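Local coordinates for Ras GTPase-activating-like protein IQGAP2 (Homo sapiens, PDB 5CJP) that probably binds GTP-loaded Rho-family GTPases such as Cdc42 through a domain related to the Ras GTPase activators, without speeding GTP hydrolysis as true activators do, at residues Tyr54-Arg59 against Gly103-Asn108; Glu60-Leu65 against Pro315-Lys320; Lys69-Glu74 against Pro91-Met96. One frame throughout, in Å; residues are numbered along the deposited sequence.

Interaction 1 (Tyr54-Arg59 against Gly103-Asn108); sequences YASNQR and GARGQN. With GTP (guanosine-5'-triphosphate), chain G.
The two backbones meet at one place, where S56, in the turn joining helix 37-54 to helix 58-79, has its CA 6.6 Å from the CA of R105 in the loop after helix 92-102. Across that gap R105 turns one face of its guanidinium to the backbone corner of S56, with S56 CA 4.1 Å above the centre of the plane. A bend at chi2 (-69°) helps turn the chain so that the guanidinium faces S56. The modelled approach of S56 CB to the guanidinium is too short to be trusted in detail. S56 OG lies beside R105 NH2 but the angle is poor, and its hydrogen bond goes instead to the N53 carbonyl.

Beyond S56 the turn faces the nucleotide. R59 NH2 donates to the ribose O3' of GTP over 2.8 Å at 136°, with O3' at the edge of the guanidinium, while the N57 amide packs against the ribose. R105 NH2 stays 8.7 Å from GTP O3B. The loop probably corresponds to the finger loop of Ras GTPase activators; here R105 lies face-on to S56 without a hydrogen bond, their closeness doubtful, and N57, Q58 and R59 spend polar groups on another protein chain, R59 also on the ribose.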
# COMPACT_ATOMS: atom_id res chain seq x y z
N TYR E 54 7.31 -9.37 -12.93
CA TYR E 54 7.08 -10.23 -14.07
C TYR E 54 8.24 -11.20 -14.34
O TYR E 54 8.03 -12.38 -14.57
CB TYR E 54 6.80 -9.38 -15.32
CG TYR E 54 6.52 -10.22 -16.54
CD1 TYR E 54 5.28 -10.80 -16.72
CD2 TYR E 54 7.53 -10.47 -17.49
CE1 TYR E 54 5.04 -11.63 -17.82
CE2 TYR E 54 7.29 -11.29 -18.60
CZ TYR E 54 6.05 -11.86 -18.75
OH TYR E 54 5.80 -12.64 -19.84
N ALA E 55 9.48 -10.71 -14.28
CA ALA E 55 10.64 -11.57 -14.56
C ALA E 55 11.21 -12.18 -13.31
O ALA E 55 12.39 -12.49 -13.27
CB ALA E 55 11.73 -10.80 -15.27
N SER E 56 10.39 -12.36 -12.29
CA SER E 56 10.89 -12.96 -11.07
C SER E 56 11.08 -14.47 -11.20
O SER E 56 11.71 -15.08 -10.34
CB SER E 56 9.97 -12.62 -9.90
OG SER E 56 8.65 -13.05 -10.11
N ASN E 57 10.53 -15.07 -12.25
CA ASN E 57 10.70 -16.50 -12.48
C ASN E 57 11.44 -16.66 -13.79
O ASN E 57 11.26 -15.86 -14.70
CB ASN E 57 9.34 -17.19 -12.51
CG ASN E 57 8.70 -17.20 -11.14
OD1 ASN E 57 9.11 -17.95 -10.27
ND2 ASN E 57 7.70 -16.36 -10.95
N GLN E 58 12.28 -17.68 -13.89
CA GLN E 58 13.11 -17.86 -15.08
C GLN E 58 12.45 -17.87 -16.46
O GLN E 58 13.00 -17.26 -17.38
CB GLN E 58 14.02 -19.08 -14.91
CG GLN E 58 13.34 -20.43 -14.90
CD GLN E 58 14.34 -21.54 -14.63
OE1 GLN E 58 14.02 -22.72 -14.74
NE2 GLN E 58 15.57 -21.16 -14.27
N ARG E 59 11.30 -18.53 -16.64
CA ARG E 59 10.67 -18.54 -17.96
C ARG E 59 10.40 -17.10 -18.45
O ARG E 59 10.69 -16.76 -19.61
CB ARG E 59 9.36 -19.35 -17.96
CG ARG E 59 8.64 -19.29 -19.30
CD ARG E 59 7.39 -20.12 -19.34
NE ARG E 59 6.36 -19.63 -18.42
CZ ARG E 59 5.18 -20.22 -18.26
NH1 ARG E 59 4.89 -21.30 -18.98
NH2 ARG E 59 4.30 -19.76 -17.38
N GLY E 103 18.01 -3.15 -9.76
CA GLY E 103 17.12 -3.54 -8.70
C GLY E 103 16.16 -4.65 -9.00
O GLY E 103 14.99 -4.58 -8.60
N ALA E 104 16.64 -5.68 -9.68
CA ALA E 104 15.82 -6.84 -10.03
C ALA E 104 15.48 -7.63 -8.77
O ALA E 104 14.91 -7.09 -7.82
CB ALA E 104 16.57 -7.73 -11.04
N ARG E 105 15.84 -8.91 -8.75
CA ARG E 105 15.56 -9.80 -7.62
C ARG E 105 16.75 -10.25 -6.79
O ARG E 105 16.58 -10.83 -5.71
CB ARG E 105 14.84 -11.02 -8.12
CG ARG E 105 13.40 -10.78 -8.35
CD ARG E 105 12.78 -10.59 -7.00
NE ARG E 105 11.57 -11.38 -6.89
CZ ARG E 105 10.41 -11.00 -7.41
NH1 ARG E 105 10.33 -9.84 -8.05
NH2 ARG E 105 9.34 -11.79 -7.31
N GLY E 106 17.95 -10.04 -7.31
CA GLY E 106 19.15 -10.41 -6.58
C GLY E 106 19.54 -9.14 -5.86
O GLY E 106 20.60 -9.07 -5.24
N GLN E 107 18.66 -8.15 -5.95
CA GLN E 107 18.82 -6.82 -5.35
C GLN E 107 20.22 -6.47 -4.89
O GLN E 107 20.97 -5.84 -5.63
CB GLN E 107 17.85 -6.64 -4.18
CG GLN E 107 16.57 -5.99 -4.63
CD GLN E 107 15.58 -5.79 -3.51
OE1 GLN E 107 15.71 -4.87 -2.70
NE2 GLN E 107 14.57 -6.65 -3.46
N ASN E 108 20.55 -6.86 -3.67
CA ASN E 108 21.87 -6.58 -3.12
C ASN E 108 22.96 -7.12 -4.05
O ASN E 108 23.45 -8.23 -3.85
CB ASN E 108 22.01 -7.21 -1.73
CG ASN E 108 21.08 -6.58 -0.70
OD1 ASN E 108 19.86 -6.56 -0.88
ND2 ASN E 108 21.66 -6.06 0.38
PG GTP G . 0.07 -13.93 -8.70
O1G GTP G . -0.35 -13.57 -7.19
O2G GTP G . -1.08 -14.42 -9.50
O3G GTP G . 0.71 -12.60 -9.33
O3B GTP G . 1.29 -14.97 -8.58
PB GTP G . 1.11 -16.56 -8.83
O1B GTP G . 1.47 -17.25 -7.57
O2B GTP G . -0.23 -16.81 -9.41
O3A GTP G . 2.22 -16.82 -9.96
PA GTP G . 2.07 -18.03 -11.01
O1A GTP G . 1.46 -19.18 -10.30
O2A GTP G . 1.42 -17.52 -12.24
O5' GTP G . 3.61 -18.37 -11.35
C5' GTP G . 4.39 -17.42 -12.08
C4' GTP G . 5.51 -18.13 -12.83
O4' GTP G . 6.32 -18.92 -11.95
C3' GTP G . 4.89 -19.16 -13.78
O3' GTP G . 4.45 -18.48 -14.95
C2' GTP G . 6.14 -19.97 -14.08
O2' GTP G . 7.00 -19.24 -14.96
C1' GTP G . 6.79 -20.05 -12.70
N9 GTP G . 6.37 -21.28 -11.98
C8 GTP G . 5.25 -21.45 -11.29
N7 GTP G . 5.25 -22.66 -10.73
C5 GTP G . 6.39 -23.27 -11.07
C6 GTP G . 6.94 -24.51 -10.78
O6 GTP G . 6.35 -25.33 -10.07
N1 GTP G . 8.20 -24.82 -11.30
C2 GTP G . 8.86 -23.89 -12.11
N2 GTP G . 10.04 -24.20 -12.64
N3 GTP G . 8.30 -22.70 -12.37
C4 GTP G . 7.10 -22.38 -11.87

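Interaction 2 (Glu60-Leu65 against Pro315-Lys320); sequences EEYLLL and PEPEEK. With GTP (guanosine-5'-triphosphate), chain G.
Y62 sets the edge of its ring against P317, with CD1 3.7 Å from the proline CB, and carries its hydroxyl on to E318. With CG anti to the backbone N (chi1 168°), the ring swings out from helix 58-79 and crosses both partners at about a right angle. Y62 OH donates to E318 OE2 at 2.8 Å. Ring and carboxylate planes stand 87° apart, and the hydroxyl meets OE2 from above the carboxylate plane, 37° out of it. The same OE2 forms a salt bridge with K66, one turn further along the helix, so the carboxylate is likely to stay charged. A phenylalanine at Y62 could still rest on the proline, but would probably leave E318 OE2 with the lysine and without its hydroxyl mate.

Nearly one turn along the helix from Y62, L65 CD1 touches the same P317 CB at 4.1 Å, so two side chains of one helix share this carbon. Y200 and Y204 of helix 200-216 also pack on P317, and E316 is tied to that helix through K207 and Y204.

At the other end of 60-65, E60 bends at chi2 toward the nucleotide, and its OE2 accepts a hydrogen bond from GTP O2' at 2.7 Å. One helix therefore serves both the ribose site and the distant segment. E316 is the N-cap and P317 the first residue of helix 317-320, a proline in the first turn as is common at helix N-termini, here docked on the all-helical GAP-related domain.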
# COMPACT_ATOMS: atom_id res chain seq x y z
N GLU E 60 9.90 -16.25 -17.56
CA GLU E 60 9.60 -14.83 -17.89
C GLU E 60 10.88 -14.01 -18.07
O GLU E 60 10.96 -13.15 -18.95
CB GLU E 60 8.74 -14.19 -16.79
CG GLU E 60 7.29 -14.66 -16.78
CD GLU E 60 7.16 -16.17 -16.70
OE1 GLU E 60 6.63 -16.77 -17.66
OE2 GLU E 60 7.58 -16.75 -15.68
N GLU E 61 11.88 -14.25 -17.23
CA GLU E 61 13.13 -13.54 -17.38
C GLU E 61 13.75 -13.96 -18.71
O GLU E 61 14.45 -13.18 -19.36
CB GLU E 61 14.07 -13.86 -16.22
CG GLU E 61 15.45 -13.23 -16.38
CD GLU E 61 16.34 -13.42 -15.17
OE1 GLU E 61 16.22 -14.46 -14.48
OE2 GLU E 61 17.18 -12.53 -14.91
N TYR E 62 13.50 -15.19 -19.13
CA TYR E 62 14.02 -15.66 -20.40
C TYR E 62 13.44 -14.81 -21.54
O TYR E 62 14.18 -14.35 -22.43
CB TYR E 62 13.64 -17.12 -20.61
CG TYR E 62 13.89 -17.60 -22.01
CD1 TYR E 62 15.19 -17.87 -22.45
CD2 TYR E 62 12.84 -17.74 -22.91
CE1 TYR E 62 15.43 -18.26 -23.75
CE2 TYR E 62 13.07 -18.13 -24.22
CZ TYR E 62 14.37 -18.39 -24.63
OH TYR E 62 14.60 -18.80 -25.91
N LEU E 63 12.13 -14.60 -21.52
CA LEU E 63 11.49 -13.81 -22.58
C LEU E 63 11.98 -12.35 -22.58
O LEU E 63 12.17 -11.72 -23.64
CB LEU E 63 9.96 -13.85 -22.39
CG LEU E 63 9.31 -15.23 -22.41
CD1 LEU E 63 7.85 -15.12 -22.00
CD2 LEU E 63 9.42 -15.83 -23.80
N LEU E 64 12.19 -11.80 -21.38
CA LEU E 64 12.66 -10.43 -21.28
C LEU E 64 14.05 -10.34 -21.89
O LEU E 64 14.40 -9.35 -22.53
CB LEU E 64 12.69 -9.99 -19.83
CG LEU E 64 13.25 -8.62 -19.54
CD1 LEU E 64 12.52 -7.58 -20.36
CD2 LEU E 64 13.12 -8.34 -18.06
N LEU E 65 14.86 -11.39 -21.67
CA LEU E 65 16.21 -11.42 -22.23
C LEU E 65 16.12 -11.45 -23.75
O LEU E 65 16.88 -10.78 -24.43
CB LEU E 65 17.00 -12.64 -21.73
CG LEU E 65 17.54 -12.54 -20.30
CD1 LEU E 65 18.11 -13.87 -19.83
CD2 LEU E 65 18.56 -11.42 -20.23
N PRO E 315 26.96 -18.64 -21.29
CA PRO E 315 26.04 -19.43 -22.13
C PRO E 315 24.84 -18.64 -22.65
O PRO E 315 24.58 -17.53 -22.21
CB PRO E 315 25.58 -20.54 -21.19
CG PRO E 315 26.71 -20.69 -20.24
CD PRO E 315 27.11 -19.27 -19.96
N GLU E 316 24.11 -19.23 -23.60
CA GLU E 316 22.91 -18.58 -24.11
C GLU E 316 21.83 -18.91 -23.07
O GLU E 316 21.93 -19.91 -22.35
CB GLU E 316 22.53 -19.14 -25.48
CG GLU E 316 23.43 -18.71 -26.65
CD GLU E 316 23.34 -17.21 -26.97
OE1 GLU E 316 22.25 -16.72 -27.37
OE2 GLU E 316 24.37 -16.52 -26.83
N PRO E 317 20.80 -18.07 -22.97
CA PRO E 317 19.72 -18.30 -22.00
C PRO E 317 19.01 -19.65 -22.12
O PRO E 317 18.59 -20.22 -21.11
CB PRO E 317 18.80 -17.10 -22.22
CG PRO E 317 19.14 -16.64 -23.61
CD PRO E 317 20.61 -16.78 -23.65
N GLU E 318 18.87 -20.15 -23.34
CA GLU E 318 18.24 -21.45 -23.54
C GLU E 318 19.02 -22.50 -22.75
O GLU E 318 18.45 -23.37 -22.12
CB GLU E 318 18.23 -21.85 -25.02
CG GLU E 318 17.34 -20.99 -25.90
CD GLU E 318 17.93 -19.64 -26.19
OE1 GLU E 318 19.11 -19.41 -25.83
OE2 GLU E 318 17.23 -18.79 -26.80
N GLU E 319 20.34 -22.40 -22.77
CA GLU E 319 21.15 -23.35 -22.02
C GLU E 319 21.28 -22.94 -20.55
O GLU E 319 21.12 -23.77 -19.66
CB GLU E 319 22.55 -23.49 -22.66
CG GLU E 319 22.54 -23.54 -24.19
CD GLU E 319 21.41 -24.37 -24.74
OE1 GLU E 319 21.11 -25.44 -24.15
OE2 GLU E 319 20.80 -23.97 -25.76
N LYS E 320 21.56 -21.67 -20.30
CA LYS E 320 21.72 -21.20 -18.92
C LYS E 320 20.57 -21.69 -18.02
O LYS E 320 20.80 -22.19 -16.93
CB LYS E 320 21.82 -19.69 -18.88
CG LYS E 320 22.24 -19.13 -17.54
CD LYS E 320 23.61 -19.61 -17.11
CE LYS E 320 24.01 -18.94 -15.80
NZ LYS E 320 25.23 -19.54 -15.18
PG GTP G . 0.07 -13.93 -8.70
O1G GTP G . -0.35 -13.57 -7.19
O2G GTP G . -1.08 -14.42 -9.50
O3G GTP G . 0.71 -12.60 -9.33
O3B GTP G . 1.29 -14.97 -8.58
PB GTP G . 1.11 -16.56 -8.83
O1B GTP G . 1.47 -17.25 -7.57
O2B GTP G . -0.23 -16.81 -9.41
O3A GTP G . 2.22 -16.82 -9.96
PA GTP G . 2.07 -18.03 -11.01
O1A GTP G . 1.46 -19.18 -10.30
O2A GTP G . 1.42 -17.52 -12.24
O5' GTP G . 3.61 -18.37 -11.35
C5' GTP G . 4.39 -17.42 -12.08
C4' GTP G . 5.51 -18.13 -12.83
O4' GTP G . 6.32 -18.92 -11.95
C3' GTP G . 4.89 -19.16 -13.78
O3' GTP G . 4.45 -18.48 -14.95
C2' GTP G . 6.14 -19.97 -14.08
O2' GTP G . 7.00 -19.24 -14.96
C1' GTP G . 6.79 -20.05 -12.70
N9 GTP G . 6.37 -21.28 -11.98
C8 GTP G . 5.25 -21.45 -11.29
N7 GTP G . 5.25 -22.66 -10.73
C5 GTP G . 6.39 -23.27 -11.07
C6 GTP G . 6.94 -24.51 -10.78
O6 GTP G . 6.35 -25.33 -10.07
N1 GTP G . 8.20 -24.82 -11.30
C2 GTP G . 8.86 -23.89 -12.11
N2 GTP G . 10.04 -24.20 -12.64
N3 GTP G . 8.30 -22.70 -12.37
C4 GTP G . 7.10 -22.38 -11.87

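Interaction 3 (Lys69-Glu74 against Pro91-Met96); sequences KTALEE and PTVIKM
A71 presses its CB against the fork of V93, 3.6 Å from CG2 and 3.9 Å from CG1. With CG1 anti to the backbone N and CG2 beside it (chi1 -175°), both methyls of the valine are turned onto the alanine. Next to them L72 sends CD1 to the CD1 of I94, 4.1 Å away, a methyl-to-methyl touch between two longer branches. No hydrogen bond crosses, so the fit is wholly apolar.

The backbones are nearest at L72 and V93, whose CA atoms are 6.3 Å apart. The axes of the short segments 69-74 and 92-96 approach to 9.7 Å, with 146° between their directions, roughly antiparallel. P91 is the N-cap of the second helix, whose opening bonds from I94 N and K95 N back to P91 O are weak.

Further out, F33 of helix 25-34 packs on both A71 and V93, while I205 and L209 of helix 200-216 lie against L72. F68, just before the first segment, adds to V93. Four helices thus meet around one apolar seam. Helix 58-79 and helix 92-102, joined by a connection holding the short helix 85-88, form an antiparallel pair within the all-helical GAP-type fold.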
# COMPACT_ATOMS: atom_id res chain seq x y z
N LYS E 69 17.53 -8.71 -26.29
CA LYS E 69 18.39 -9.12 -27.39
C LYS E 69 17.94 -8.60 -28.75
O LYS E 69 18.67 -7.85 -29.42
CB LYS E 69 18.48 -10.64 -27.45
CG LYS E 69 19.59 -11.12 -28.36
CD LYS E 69 19.53 -12.60 -28.64
CE LYS E 69 18.51 -12.89 -29.73
NZ LYS E 69 18.62 -14.30 -30.24
N THR E 70 16.75 -8.99 -29.18
CA THR E 70 16.27 -8.57 -30.48
C THR E 70 16.19 -7.05 -30.62
O THR E 70 16.42 -6.52 -31.70
CB THR E 70 14.91 -9.17 -30.79
OG1 THR E 70 13.91 -8.41 -30.12
CG2 THR E 70 14.85 -10.60 -30.29
N ALA E 71 15.85 -6.37 -29.54
CA ALA E 71 15.75 -4.91 -29.57
C ALA E 71 17.14 -4.30 -29.71
O ALA E 71 17.32 -3.31 -30.43
CB ALA E 71 15.06 -4.38 -28.29
N LEU E 72 18.12 -4.86 -29.02
CA LEU E 72 19.48 -4.34 -29.13
C LEU E 72 20.01 -4.59 -30.54
O LEU E 72 20.65 -3.72 -31.12
CB LEU E 72 20.41 -4.99 -28.09
CG LEU E 72 21.90 -4.59 -28.03
CD1 LEU E 72 22.10 -3.08 -28.04
CD2 LEU E 72 22.50 -5.20 -26.79
N GLU E 73 19.74 -5.77 -31.10
CA GLU E 73 20.21 -6.04 -32.46
C GLU E 73 19.42 -5.18 -33.44
O GLU E 73 19.93 -4.74 -34.46
CB GLU E 73 20.07 -7.52 -32.81
CG GLU E 73 20.87 -8.43 -31.90
CD GLU E 73 20.55 -9.88 -32.12
OE1 GLU E 73 19.36 -10.22 -32.30
OE2 GLU E 73 21.49 -10.70 -32.10
N GLU E 74 18.15 -4.95 -33.11
CA GLU E 74 17.29 -4.13 -33.94
C GLU E 74 17.94 -2.76 -34.03
O GLU E 74 18.11 -2.20 -35.11
CB GLU E 74 15.91 -4.00 -33.29
CG GLU E 74 14.84 -3.44 -34.19
CD GLU E 74 14.30 -4.47 -35.16
OE1 GLU E 74 14.20 -4.16 -36.36
OE2 GLU E 74 13.95 -5.58 -34.70
N PRO E 91 20.73 4.36 -26.72
CA PRO E 91 19.61 3.45 -27.00
C PRO E 91 18.79 3.18 -25.75
O PRO E 91 19.34 2.88 -24.70
CB PRO E 91 20.32 2.21 -27.53
CG PRO E 91 21.58 2.20 -26.75
CD PRO E 91 22.01 3.65 -26.82
N THR E 92 17.47 3.29 -25.85
CA THR E 92 16.65 3.10 -24.67
C THR E 92 16.64 1.67 -24.16
O THR E 92 16.37 1.43 -22.98
CB THR E 92 15.23 3.68 -24.88
OG1 THR E 92 14.24 2.73 -24.47
CG2 THR E 92 15.02 4.08 -26.30
N VAL E 93 16.98 0.72 -25.02
CA VAL E 93 17.02 -0.67 -24.59
C VAL E 93 18.16 -0.85 -23.60
O VAL E 93 18.06 -1.63 -22.67
CB VAL E 93 17.32 -1.64 -25.75
CG1 VAL E 93 17.22 -3.08 -25.26
CG2 VAL E 93 16.36 -1.39 -26.88
N ILE E 94 19.24 -0.12 -23.80
CA ILE E 94 20.37 -0.22 -22.90
C ILE E 94 20.03 0.44 -21.57
O ILE E 94 20.45 -0.01 -20.50
CB ILE E 94 21.61 0.42 -23.54
CG1 ILE E 94 22.10 -0.48 -24.68
CG2 ILE E 94 22.70 0.64 -22.49
CD1 ILE E 94 22.51 -1.80 -24.20
N LYS E 95 19.24 1.50 -21.63
CA LYS E 95 18.83 2.22 -20.43
C LYS E 95 17.99 1.29 -19.56
O LYS E 95 18.12 1.26 -18.33
CB LYS E 95 18.00 3.45 -20.82
CG LYS E 95 17.86 4.50 -19.75
CD LYS E 95 17.10 5.69 -20.28
CE LYS E 95 17.75 6.25 -21.55
NZ LYS E 95 16.88 7.22 -22.34
N MET E 96 17.13 0.51 -20.20
CA MET E 96 16.26 -0.40 -19.48
C MET E 96 17.05 -1.60 -18.98
O MET E 96 16.84 -2.08 -17.86
CB MET E 96 15.12 -0.85 -20.39
CG MET E 96 14.11 -1.75 -19.71
SD MET E 96 12.59 -1.78 -20.65
CE MET E 96 12.37 -3.45 -20.73

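Overall arrangement
Helix 58-79 links all three contacts. Interaction 1 lies in the turn leading into it, interaction 2 on its first turns and interaction 3 further along. Between centres, the first two are about 13 Å apart, the last two about 15 Å, and the outer pair about 19 Å. Y54 and A55 pack on E60 and E61, so interactions 1 and 2 touch, and both reach the GTP; L64 meets M96 where interactions 2 and 3 join. Along the chain, interaction 3 nests inside the loops closed by the other two, which themselves cross. One helix thus carries the nucleotide and partner-protein face at its beginning, while its later turns are packed into the helical domain.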